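Long-range contacts in receptor-type adenylate cyclase GRESAG 4.3 (Trypanosoma brucei, PDB 1FX4), which converts ATP to cyclic AMP and diphosphate with the help of magnesium, this chain being the catalytic domain of a larger membrane protein: residues 13-18 against 159-164; 73-78 against 136-141; 111-116 against 223-228. All blocks are in the same frame, centred on the assembly; numbering follows the deposited sequence.

Contact 1: 13-18 against 159-164; sequences VTLIFT and RTSNMA
Leu15 and Phe17, two residues apart on strand 13-20, both point their CB toward helix 159-170, and Ala164 of the helix fits against both. The two side chains share a first torsion that sets CG anti to the carbonyl carbon and beside the backbone N, chi1 -66° in Leu15 and -85° in Phe17, yet they use different parts of themselves. Leu15 lays its CB against CB of Ala164 at 3.7 Å, and its extended chi2 carries CD1 on to the backbone of Ser161. There the methyl is tightly seated: CD1 of Leu15 lies 3.4 Å from CA of Ser161, closer than carbon atoms usually pack. CG2 of Thr160 borders the same methyl.

Phe17 presents the rim of its ring. CB of Ala164 sits at the ring edge, near the ring plane, 3.5 Å from CD1 of Phe17, while OG of Ser161 lies in that plane, 3.9 Å from CZ of Phe17. The carbonyl O of Ser161 approaches CE1 of Phe17 obliquely at 3.5 Å. Alanine suits its place because a single methyl lets the helix come close, the segment axes passing 8.3 Å apart at 37°.

The small hydroxyl residues are serviced from elsewhere: OG of Ser161 is hydrogen-bonded to the carbonyl O of Tyr156, and OG1 of Thr160 to that of Leu142. The helix thus buries hydroxyls on this side at little polar cost, leaving Thr160 CG2 and Ser161 CB to pack as hydrocarbon. Phe17 comes two residues before the magnesium ligand Asp19. The contact itself is held by dispersion and close fit, so it depends on shape, and it seats the helix on the sheet that carries this metal ligand.

Contact 2: 73-78 against 136-141; sequences AAVQLA and VGIHTG
Helix 71-87 packs on the central sheet of the class III cyclase catalytic domain, an alpha+beta fold built round a mixed, largely antiparallel sheet, and here one of its turns lies against strand 134-141. The two short segments run antiparallel, at 178°, with axes 9.8 Å apart. Val136 and Ile138, with Gly137 between them, point their CB toward the helix, as alternate residues of a strand must when they share a face of the sheet.

Ile138 does most of the reaching. Its CG1 is anti to the carbonyl carbon (chi1 -55°), and chi2 of 172° extends the chain so that CD1 projects as a probe into the helix surface. That methyl comes within 3.7 Å of CB of Ala78 and 4.2 Å of the carbonyl O of Ala74, one turn earlier. Val75 closes on it from another side, with its CG2 at 4.3 Å from CD1 of Ile138. Val136 offers a shorter branch: its CG1, anti to the backbone N, stands 3.9 Å from CB of Ala78. The one methyl of Ala78 is therefore shared by two strand side chains.

Each residue type fits its task. Ala74 and Ala78, four apart and so on one side of the helix, keep that side low enough for the longer strand residues, while beta-branched valine and isoleucine favour the extended backbone they occupy. The carbonyl O of Ala74 is already taken by the helical bond from N of Ala78, so a methyl beside it costs little.

Strand 13-20 flanks this contact through Thr14 and Ile16, which touch Ala74. Strand 176-179 borders it by Val176, in contact with Ala78 and Ile138, and by Met178 on Val75, while Ala182 of helix 180-185 also meets Ile138.

Contact 3: 111-116 against 223-228; sequences CEYTPP and NFAALR
Pro116 meets the backbone of Asn223 and Phe224 with the CB and CG carbons of its ring. CB of Pro116 rests 3.6 Å from the carbonyl O of Asn223, and CG of Pro116 lies 4.0 Å from N of Ala225. The closest pair of CA atoms is that of Pro116 and Phe224, 5.4 Å apart. A second touch comes from Tyr113, whose CG is anti to the backbone N (chi1 163°). That turn brings the ring to Ala225, which has its CB at the ring edge, near the ring plane, 3.7 Å from CE1 of Tyr113. The small alanine methyl suits this spot, letting the tyrosine edge come close to the backbone.

Water supplies the polar part. The carbonyl O of Pro116 accepts from two water molecules; one of them, its O 2.8 Å from O of Pro116, accepts from N of Asn223, while the other donates to OD1 of Asn223. Through water, a single proline carbonyl is thus tied to both the main chain and the side chain of one asparagine. Asn223 suits an exposed place with its polar amide, and Pro116, lacking an N-H, contributes its carbonyl and its hydrocarbon ring.

Farther out, Phe224 points its CB away from the 111-116 segment, and its side chain packs on Asn172 and Gln175. Ala225 also touches Asn172, and ND2 of Asn172 is hydrogen-bonded to the carbonyl O of Ala226. Helix 94-109 backs the other loop, its Glu103 meeting Tyr113, Pro115 and Pro116. The contact therefore joins the loop between helices 94-109 and 122-128 to the C-terminal tail that follows strand 211-216, on the surface of the domain.

Contacts 1 and 2 are buried and share one sheet: strands 13-20 and 134-141 are neighbours, joined by probable backbone hydrogen bonds such as Val13 N to Gly141 O and Leu15 N to His139 O. Helices 159-170 and 71-87 pack on opposite faces of it, since Leu15 and Phe17 point to one and Thr14 and Ile16 to the other. Both rely on hydrocarbon fitted against small helix residues, though contact 1 adds an aromatic edge and hydroxyls. Contact 3 lies at the surface, its centre 23 to 24 Å from the other two centres, and joins two irregular loops partly through bridging waters.

Contact 1: 13-18 against 159-164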
ATOM      1  N   VAL A  13       7.884 -19.194   9.552  1.00 27.52           N
ATOM      2  CA  VAL A  13       7.784 -18.628   8.216  1.00 25.95           C
ATOM      3  C   VAL A  13       8.868 -17.567   8.031  1.00 24.85           C
ATOM      4  O   VAL A  13       9.225 -16.868   8.974  1.00 24.58           O
ATOM      5  CB  VAL A  13       6.413 -17.953   8.010  1.00 25.61           C
ATOM      6  CG1 VAL A  13       6.337 -17.322   6.621  1.00 25.67           C
ATOM      7  CG2 VAL A  13       5.276 -18.977   8.186  1.00 26.18           C
ATOM      8  N   THR A  14       9.438 -17.506   6.835  1.00 23.85           N
ATOM      9  CA  THR A  14      10.429 -16.479   6.549  1.00 22.74           C
ATOM     10  C   THR A  14       9.720 -15.481   5.655  1.00 22.28           C
ATOM     11  O   THR A  14       9.170 -15.836   4.604  1.00 21.64           O
ATOM     12  CB  THR A  14      11.677 -17.023   5.827  1.00 23.01           C
ATOM     13  OG1 THR A  14      12.319 -17.990   6.665  1.00 22.49           O
ATOM     14  CG2 THR A  14      12.667 -15.888   5.563  1.00 20.98           C
ATOM     15  N   LEU A  15       9.687 -14.237   6.113  1.00 21.07           N
ATOM     16  CA  LEU A  15       9.041 -13.193   5.359  1.00 20.66           C
ATOM     17  C   LEU A  15      10.076 -12.246   4.794  1.00 20.31           C
ATOM     18  O   LEU A  15      11.076 -11.947   5.440  1.00 20.78           O
ATOM     19  CB  LEU A  15       8.075 -12.420   6.255  1.00 21.87           C
ATOM     20  CG  LEU A  15       6.884 -13.237   6.745  1.00 21.53           C
ATOM     21  CD1 LEU A  15       6.090 -12.375   7.714  1.00 22.80           C
ATOM     22  CD2 LEU A  15       6.024 -13.661   5.559  1.00 21.64           C
ATOM     23  N   ILE A  16       9.832 -11.806   3.566  1.00 20.50           N
ATOM     24  CA  ILE A  16      10.704 -10.858   2.892  1.00 20.51           C
ATOM     25  C   ILE A  16       9.855  -9.660   2.506  1.00 20.13           C
ATOM     26  O   ILE A  16       8.784  -9.826   1.914  1.00 21.78           O
ATOM     27  CB  ILE A  16      11.254 -11.410   1.562  1.00 21.78           C
ATOM     28  CG1 ILE A  16      11.991 -12.731   1.770  1.00 21.64           C
ATOM     29  CG2 ILE A  16      12.176 -10.362   0.912  1.00 20.76           C
ATOM     30  CD1 ILE A  16      12.302 -13.434   0.450  1.00 25.09           C
ATOM     31  N   PHE A  17      10.277  -8.468   2.910  1.00 19.51           N
ATOM     32  CA  PHE A  17       9.582  -7.259   2.502  1.00 18.47           C
ATOM     33  C   PHE A  17      10.547  -6.474   1.619  1.00 17.34           C
ATOM     34  O   PHE A  17      11.735  -6.403   1.906  1.00 17.15           O
ATOM     35  CB  PHE A  17       9.154  -6.396   3.702  1.00 18.92           C
ATOM     36  CG  PHE A  17       7.839  -6.810   4.304  1.00 20.29           C
ATOM     37  CD1 PHE A  17       7.794  -7.790   5.277  1.00 21.24           C
ATOM     38  CD2 PHE A  17       6.651  -6.209   3.900  1.00 21.26           C
ATOM     39  CE1 PHE A  17       6.578  -8.166   5.849  1.00 22.28           C
ATOM     40  CE2 PHE A  17       5.430  -6.584   4.472  1.00 22.26           C
ATOM     41  CZ  PHE A  17       5.403  -7.561   5.446  1.00 21.07           C
ATOM     42  N   THR A  18      10.037  -5.916   0.527  1.00 16.86           N
ATOM     43  CA  THR A  18      10.866  -5.118  -0.364  1.00 16.99           C
ATOM     44  C   THR A  18      10.181  -3.814  -0.671  1.00 17.75           C
ATOM     45  O   THR A  18       8.965  -3.713  -0.557  1.00 18.70           O
ATOM     46  CB  THR A  18      11.082  -5.797  -1.728  1.00 17.75           C
ATOM     47  OG1 THR A  18       9.876  -5.732  -2.508  1.00 19.07           O
ATOM     48  CG2 THR A  18      11.497  -7.262  -1.553  1.00 18.88           C
ATOM     49  N   ARG A 159       3.466 -10.257  15.229  1.00 34.72           N
ATOM     50  CA  ARG A 159       4.754  -9.611  15.435  1.00 34.82           C
ATOM     51  C   ARG A 159       5.815 -10.023  14.406  1.00 33.57           C
ATOM     52  O   ARG A 159       6.655  -9.215  14.037  1.00 33.09           O
ATOM     53  CB  ARG A 159       5.259  -9.847  16.870  1.00 36.60           C
ATOM     54  CG  ARG A 159       4.368  -9.225  17.954  1.00 39.12           C
ATOM     55  CD  ARG A 159       5.027  -9.230  19.341  1.00 40.51           C
ATOM     56  NE  ARG A 159       5.536 -10.546  19.723  1.00 42.88           N
ATOM     57  CZ  ARG A 159       4.776 -11.586  20.055  1.00 43.76           C
ATOM     58  NH1 ARG A 159       3.449 -11.483  20.068  1.00 44.84           N
ATOM     59  NH2 ARG A 159       5.344 -12.752  20.334  1.00 44.38           N
ATOM     60  N   THR A 160       5.745 -11.258  13.917  1.00 32.12           N
ATOM     61  CA  THR A 160       6.708 -11.754  12.936  1.00 31.72           C
ATOM     62  C   THR A 160       6.639 -10.962  11.640  1.00 30.98           C
ATOM     63  O   THR A 160       7.660 -10.552  11.092  1.00 30.28           O
ATOM     64  CB  THR A 160       6.492 -13.253  12.637  1.00 31.54           C
ATOM     65  OG1 THR A 160       6.863 -14.013  13.790  1.00 32.08           O
ATOM     66  CG2 THR A 160       7.353 -13.710  11.450  1.00 31.55           C
ATOM     67  N   SER A 161       5.421 -10.744  11.158  1.00 30.51           N
ATOM     68  CA  SER A 161       5.222  -9.986   9.940  1.00 29.90           C
ATOM     69  C   SER A 161       5.654  -8.539  10.166  1.00 29.85           C
ATOM     70  O   SER A 161       6.326  -7.951   9.322  1.00 28.26           O
ATOM     71  CB  SER A 161       3.754 -10.058   9.521  1.00 30.19           C
ATOM     72  OG  SER A 161       3.534  -9.299   8.359  1.00 32.43           O
ATOM     73  N   ASN A 162       5.300  -7.986  11.328  1.00 29.93           N
ATOM     74  CA  ASN A 162       5.649  -6.602  11.659  1.00 30.50           C
ATOM     75  C   ASN A 162       7.161  -6.434  11.800  1.00 29.18           C
ATOM     76  O   ASN A 162       7.717  -5.393  11.455  1.00 28.84           O
ATOM     77  CB  ASN A 162       4.936  -6.164  12.944  1.00 33.23           C
ATOM     78  CG  ASN A 162       3.432  -6.427  12.896  1.00 36.69           C
ATOM     79  OD1 ASN A 162       2.810  -6.383  11.827  1.00 38.87           O
ATOM     80  ND2 ASN A 162       2.844  -6.727  14.058  1.00 38.36           N
ATOM     81  N   MET A 163       7.826  -7.471  12.300  1.00 28.55           N
ATOM     82  CA  MET A 163       9.273  -7.451  12.470  1.00 27.79           C
ATOM     83  C   MET A 163       9.951  -7.422  11.100  1.00 26.38           C
ATOM     84  O   MET A 163      10.917  -6.690  10.889  1.00 25.30           O
ATOM     85  CB  MET A 163       9.731  -8.684  13.248  1.00 30.09           C
ATOM     86  CG  MET A 163      11.223  -8.776  13.428  1.00 32.88           C
ATOM     87  SD  MET A 163      11.814  -7.419  14.432  1.00 37.77           S
ATOM     88  CE  MET A 163      11.134  -7.905  16.038  1.00 34.90           C
ATOM     89  N   ALA A 164       9.447  -8.241  10.178  1.00 25.79           N
ATOM     90  CA  ALA A 164      10.004  -8.296   8.825  1.00 24.65           C
ATOM     91  C   ALA A 164       9.827  -6.940   8.142  1.00 23.82           C
ATOM     92  O   ALA A 164      10.736  -6.438   7.482  1.00 21.60           O
ATOM     93  CB  ALA A 164       9.315  -9.372   8.016  1.00 23.75           C
TER

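Contact 2: 73-78 against 136-141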
ATOM      1  N   ALA A  73      16.006 -20.258   0.936  1.00 24.86           N
ATOM      2  CA  ALA A  73      15.438 -19.870  -0.358  1.00 23.63           C
ATOM      3  C   ALA A  73      15.131 -18.367  -0.329  1.00 22.74           C
ATOM      4  O   ALA A  73      15.292 -17.662  -1.329  1.00 22.14           O
ATOM      5  CB  ALA A  73      14.168 -20.656  -0.629  1.00 24.05           C
ATOM      6  N   ALA A  74      14.717 -17.884   0.835  1.00 21.86           N
ATOM      7  CA  ALA A  74      14.401 -16.462   0.994  1.00 22.17           C
ATOM      8  C   ALA A  74      15.649 -15.611   0.836  1.00 22.02           C
ATOM      9  O   ALA A  74      15.631 -14.571   0.179  1.00 21.49           O
ATOM     10  CB  ALA A  74      13.774 -16.218   2.340  1.00 22.68           C
ATOM     11  N   VAL A  75      16.745 -16.075   1.421  1.00 22.77           N
ATOM     12  CA  VAL A  75      18.012 -15.366   1.350  1.00 23.53           C
ATOM     13  C   VAL A  75      18.577 -15.395  -0.068  1.00 23.86           C
ATOM     14  O   VAL A  75      19.095 -14.387  -0.557  1.00 23.53           O
ATOM     15  CB  VAL A  75      19.014 -15.932   2.392  1.00 23.88           C
ATOM     16  CG1 VAL A  75      20.374 -15.287   2.233  1.00 24.94           C
ATOM     17  CG2 VAL A  75      18.485 -15.678   3.783  1.00 24.10           C
ATOM     18  N   GLN A  76      18.457 -16.540  -0.738  1.00 23.33           N
ATOM     19  CA  GLN A  76      18.924 -16.666  -2.118  1.00 23.36           C
ATOM     20  C   GLN A  76      18.142 -15.703  -3.000  1.00 21.86           C
ATOM     21  O   GLN A  76      18.708 -15.046  -3.874  1.00 20.82           O
ATOM     22  CB  GLN A  76      18.682 -18.071  -2.663  1.00 25.37           C
ATOM     23  CG  GLN A  76      19.576 -19.152  -2.116  1.00 29.76           C
ATOM     24  CD  GLN A  76      19.200 -20.504  -2.702  1.00 31.82           C
ATOM     25  OE1 GLN A  76      18.157 -21.069  -2.370  1.00 33.80           O
ATOM     26  NE2 GLN A  76      20.019 -20.999  -3.618  1.00 33.76           N
ATOM     27  N   LEU A  77      16.829 -15.648  -2.784  1.00 20.50           N
ATOM     28  CA  LEU A  77      15.985 -14.768  -3.570  1.00 20.20           C
ATOM     29  C   LEU A  77      16.447 -13.314  -3.400  1.00 19.68           C
ATOM     30  O   LEU A  77      16.609 -12.600  -4.383  1.00 19.90           O
ATOM     31  CB  LEU A  77      14.513 -14.913  -3.177  1.00 19.14           C
ATOM     32  CG  LEU A  77      13.487 -14.095  -3.990  1.00 19.18           C
ATOM     33  CD1 LEU A  77      12.094 -14.713  -3.881  1.00 19.45           C
ATOM     34  CD2 LEU A  77      13.451 -12.637  -3.510  1.00 19.96           C
ATOM     35  N   ALA A  78      16.665 -12.896  -2.158  1.00 20.04           N
ATOM     36  CA  ALA A  78      17.096 -11.523  -1.882  1.00 20.59           C
ATOM     37  C   ALA A  78      18.445 -11.202  -2.529  1.00 21.48           C
ATOM     38  O   ALA A  78      18.647 -10.114  -3.069  1.00 19.91           O
ATOM     39  CB  ALA A  78      17.156 -11.283  -0.384  1.00 20.14           C
ATOM     40  N   VAL A 136      15.571  -4.448   1.123  1.00 17.96           N
ATOM     41  CA  VAL A 136      15.013  -5.741   1.477  1.00 18.45           C
ATOM     42  C   VAL A 136      15.238  -6.061   2.934  1.00 18.29           C
ATOM     43  O   VAL A 136      16.334  -5.878   3.458  1.00 19.40           O
ATOM     44  CB  VAL A 136      15.656  -6.875   0.612  1.00 17.73           C
ATOM     45  CG1 VAL A 136      15.056  -8.228   0.974  1.00 17.47           C
ATOM     46  CG2 VAL A 136      15.473  -6.567  -0.879  1.00 17.92           C
ATOM     47  N   GLY A 137      14.189  -6.546   3.582  1.00 18.12           N
ATOM     48  CA  GLY A 137      14.279  -6.926   4.976  1.00 18.92           C
ATOM     49  C   GLY A 137      13.788  -8.355   5.056  1.00 18.67           C
ATOM     50  O   GLY A 137      12.799  -8.691   4.416  1.00 18.68           O
ATOM     51  N   ILE A 138      14.456  -9.172   5.867  1.00 19.05           N
ATOM     52  CA  ILE A 138      14.100 -10.585   6.011  1.00 20.26           C
ATOM     53  C   ILE A 138      14.036 -10.977   7.482  1.00 20.64           C
ATOM     54  O   ILE A 138      14.934 -10.644   8.260  1.00 19.79           O
ATOM     55  CB  ILE A 138      15.162 -11.496   5.346  1.00 19.55           C
ATOM     56  CG1 ILE A 138      15.376 -11.100   3.876  1.00 20.49           C
ATOM     57  CG2 ILE A 138      14.764 -12.976   5.480  1.00 19.77           C
ATOM     58  CD1 ILE A 138      16.569 -11.833   3.221  1.00 20.29           C
ATOM     59  N   HIS A 139      12.985 -11.703   7.852  1.00 21.42           N
ATOM     60  CA  HIS A 139      12.829 -12.162   9.226  1.00 22.62           C
ATOM     61  C   HIS A 139      12.145 -13.508   9.231  1.00 23.57           C
ATOM     62  O   HIS A 139      11.313 -13.780   8.361  1.00 23.87           O
ATOM     63  CB  HIS A 139      12.001 -11.184  10.061  1.00 22.91           C
ATOM     64  CG  HIS A 139      11.845 -11.615  11.487  1.00 23.68           C
ATOM     65  ND1 HIS A 139      10.614 -11.762  12.096  1.00 25.29           N
ATOM     66  CD2 HIS A 139      12.767 -11.972  12.412  1.00 22.90           C
ATOM     67  CE1 HIS A 139      10.791 -12.191  13.334  1.00 24.65           C
ATOM     68  NE2 HIS A 139      12.086 -12.324  13.551  1.00 25.64           N
ATOM     69  N   THR A 140      12.490 -14.338  10.214  1.00 24.62           N
ATOM     70  CA  THR A 140      11.908 -15.670  10.343  1.00 25.89           C
ATOM     71  C   THR A 140      11.264 -15.828  11.717  1.00 26.21           C
ATOM     72  O   THR A 140      11.805 -15.375  12.724  1.00 26.49           O
ATOM     73  CB  THR A 140      12.983 -16.757  10.172  1.00 25.85           C
ATOM     74  OG1 THR A 140      13.529 -16.680   8.852  1.00 26.64           O
ATOM     75  CG2 THR A 140      12.395 -18.149  10.398  1.00 26.21           C
ATOM     76  N   GLY A 141      10.090 -16.451  11.748  1.00 27.39           N
ATOM     77  CA  GLY A 141       9.405 -16.667  13.014  1.00 27.93           C
ATOM     78  C   GLY A 141       8.037 -17.287  12.814  1.00 28.76           C
ATOM     79  O   GLY A 141       7.581 -17.440  11.671  1.00 28.10           O
TER

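Contact 3: 111-116 against 223-228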
ATOM      1  N   CYS A 111      23.747  17.181   8.781  1.00 65.31           N
ATOM      2  CA  CYS A 111      25.112  17.109   9.263  1.00 64.76           C
ATOM      3  C   CYS A 111      25.253  15.639   9.669  1.00 63.60           C
ATOM      4  O   CYS A 111      24.289  15.027  10.160  1.00 63.93           O
ATOM      5  CB  CYS A 111      25.315  18.016  10.478  1.00 65.48           C
ATOM      6  SG  CYS A 111      26.337  19.491  10.167  1.00 68.17           S
ATOM      7  N   GLU A 112      26.435  15.071   9.473  1.00 61.99           N
ATOM      8  CA  GLU A 112      26.626  13.665   9.822  1.00 59.94           C
ATOM      9  C   GLU A 112      25.772  12.727   8.953  1.00 58.46           C
ATOM     10  O   GLU A 112      24.792  12.134   9.408  1.00 59.09           O
ATOM     11  N   TYR A 113      26.163  12.638   7.692  1.00 56.02           N
ATOM     12  CA  TYR A 113      25.565  11.799   6.665  1.00 52.93           C
ATOM     13  C   TYR A 113      26.439  12.103   5.480  1.00 51.00           C
ATOM     14  O   TYR A 113      26.681  13.265   5.175  1.00 50.71           O
ATOM     15  CB  TYR A 113      24.125  12.178   6.296  1.00 52.42           C
ATOM     16  CG  TYR A 113      23.693  11.559   4.962  1.00 51.71           C
ATOM     17  CD1 TYR A 113      23.182  10.262   4.902  1.00 51.32           C
ATOM     18  CD2 TYR A 113      23.896  12.234   3.754  1.00 51.25           C
ATOM     19  CE1 TYR A 113      22.897   9.652   3.674  1.00 50.71           C
ATOM     20  CE2 TYR A 113      23.615  11.629   2.521  1.00 50.43           C
ATOM     21  CZ  TYR A 113      23.116  10.343   2.493  1.00 50.29           C
ATOM     22  OH  TYR A 113      22.828   9.745   1.289  1.00 49.27           O
ATOM     23  N   THR A 114      26.876  11.068   4.783  1.00 48.47           N
ATOM     24  CA  THR A 114      27.717  11.265   3.615  1.00 46.10           C
ATOM     25  C   THR A 114      27.131  10.409   2.496  1.00 43.28           C
ATOM     26  O   THR A 114      26.582   9.344   2.757  1.00 43.35           O
ATOM     27  CB  THR A 114      29.172  10.861   3.923  1.00 46.65           C
ATOM     28  OG1 THR A 114      29.208   9.486   4.324  1.00 47.55           O
ATOM     29  CG2 THR A 114      29.725  11.720   5.060  1.00 47.07           C
ATOM     30  N   PRO A 115      27.145  10.918   1.257  1.00 40.71           N
ATOM     31  CA  PRO A 115      26.602  10.152   0.135  1.00 38.49           C
ATOM     32  C   PRO A 115      27.363   8.847  -0.043  1.00 35.78           C
ATOM     33  O   PRO A 115      28.581   8.842  -0.220  1.00 35.36           O
ATOM     34  CB  PRO A 115      26.788  11.103  -1.050  1.00 38.82           C
ATOM     35  CG  PRO A 115      27.952  11.947  -0.643  1.00 40.33           C
ATOM     36  CD  PRO A 115      27.653  12.219   0.801  1.00 40.53           C
ATOM     37  N   PRO A 116      26.658   7.714   0.075  1.00 33.61           N
ATOM     38  CA  PRO A 116      27.309   6.409  -0.077  1.00 31.52           C
ATOM     39  C   PRO A 116      27.631   5.962  -1.508  1.00 29.81           C
ATOM     40  O   PRO A 116      28.323   4.956  -1.683  1.00 29.73           O
ATOM     41  CB  PRO A 116      26.331   5.459   0.617  1.00 31.50           C
ATOM     42  CG  PRO A 116      25.004   6.086   0.334  1.00 32.47           C
ATOM     43  CD  PRO A 116      25.282   7.568   0.582  1.00 32.87           C
ATOM     44  N   ASN A 223      28.355   0.338  -0.384  1.00 21.82           N
ATOM     45  CA  ASN A 223      28.334   1.049   0.884  1.00 23.61           C
ATOM     46  C   ASN A 223      26.938   1.598   1.031  1.00 23.09           C
ATOM     47  O   ASN A 223      26.270   1.899   0.037  1.00 22.04           O
ATOM     48  CB  ASN A 223      29.331   2.193   0.915  1.00 26.63           C
ATOM     49  CG  ASN A 223      30.711   1.709   0.891  1.00 28.50           C
ATOM     50  OD1 ASN A 223      31.597   2.360   0.372  1.00 36.66           O
ATOM     51  ND2 ASN A 223      30.918   0.534   1.434  1.00 33.78           N
ATOM     52  N   PHE A 224      26.511   1.737   2.276  1.00 23.33           N
ATOM     53  CA  PHE A 224      25.176   2.218   2.556  1.00 25.11           C
ATOM     54  C   PHE A 224      25.219   3.289   3.611  1.00 27.48           C
ATOM     55  O   PHE A 224      26.195   3.427   4.337  1.00 27.52           O
ATOM     56  CB  PHE A 224      24.323   1.066   3.075  1.00 23.50           C
ATOM     57  CG  PHE A 224      24.293  -0.103   2.154  1.00 20.80           C
ATOM     58  CD1 PHE A 224      25.105  -1.205   2.390  1.00 20.77           C
ATOM     59  CD2 PHE A 224      23.491  -0.078   1.017  1.00 20.32           C
ATOM     60  CE1 PHE A 224      25.116  -2.278   1.490  1.00 19.43           C
ATOM     61  CE2 PHE A 224      23.498  -1.133   0.121  1.00 19.82           C
ATOM     62  CZ  PHE A 224      24.320  -2.239   0.365  1.00 19.76           C
ATOM     63  N   ALA A 225      24.140   4.048   3.702  1.00 30.15           N
ATOM     64  CA  ALA A 225      24.069   5.083   4.721  1.00 33.29           C
ATOM     65  C   ALA A 225      23.794   4.347   6.030  1.00 35.06           C
ATOM     66  O   ALA A 225      23.763   3.099   6.070  1.00 35.03           O
ATOM     67  CB  ALA A 225      22.933   6.046   4.409  1.00 33.74           C
ATOM     68  N   ALA A 226      23.658   5.103   7.113  1.00 36.45           N
ATOM     69  CA  ALA A 226      23.332   4.498   8.396  1.00 37.86           C
ATOM     70  C   ALA A 226      21.926   3.921   8.174  1.00 38.95           C
ATOM     71  O   ALA A 226      21.246   4.304   7.219  1.00 38.77           O
ATOM     72  CB  ALA A 226      23.301   5.569   9.481  1.00 38.23           C
ATOM     73  N   LEU A 227      21.496   2.981   9.006  1.00 40.41           N
ATOM     74  CA  LEU A 227      20.161   2.412   8.830  1.00 42.94           C
ATOM     75  C   LEU A 227      19.099   3.504   8.996  1.00 45.46           C
ATOM     76  O   LEU A 227      19.301   4.453   9.753  1.00 45.01           O
ATOM     77  CB  LEU A 227      19.928   1.265   9.815  1.00 41.58           C
ATOM     78  CG  LEU A 227      20.818   0.033   9.614  1.00 41.72           C
ATOM     79  CD1 LEU A 227      20.416  -1.069  10.581  1.00 41.55           C
ATOM     80  CD2 LEU A 227      20.709  -0.461   8.167  1.00 40.84           C
ATOM     81  N   ARG A 228      17.996   3.391   8.256  1.00 48.74           N
ATOM     82  CA  ARG A 228      16.907   4.374   8.325  1.00 52.70           C
ATOM     83  C   ARG A 228      16.135   4.312   9.643  1.00 54.82           C
ATOM     84  O   ARG A 228      14.926   4.068   9.634  1.00 55.27           O
ATOM     85  CB  ARG A 228      15.894   4.144   7.196  1.00 53.70           C
ATOM     86  CG  ARG A 228      16.349   4.452   5.787  1.00 55.06           C
ATOM     87  CD  ARG A 228      15.465   3.718   4.774  1.00 56.44           C
ATOM     88  NE  ARG A 228      14.027   3.877   5.014  1.00 56.97           N
ATOM     89  CZ  ARG A 228      13.209   4.565   4.225  1.00 57.71           C
ATOM     90  NH1 ARG A 228      13.688   5.171   3.143  1.00 58.02           N
ATOM     91  NH2 ARG A 228      11.908   4.608   4.485  1.00 58.05           N
TER
HETATM   92  O   HOH W   1      28.588   2.296  -2.596  1.00 20.32           O
HETATM   93  O   HOH W   2      30.756   4.938  -0.449  1.00 27.28           O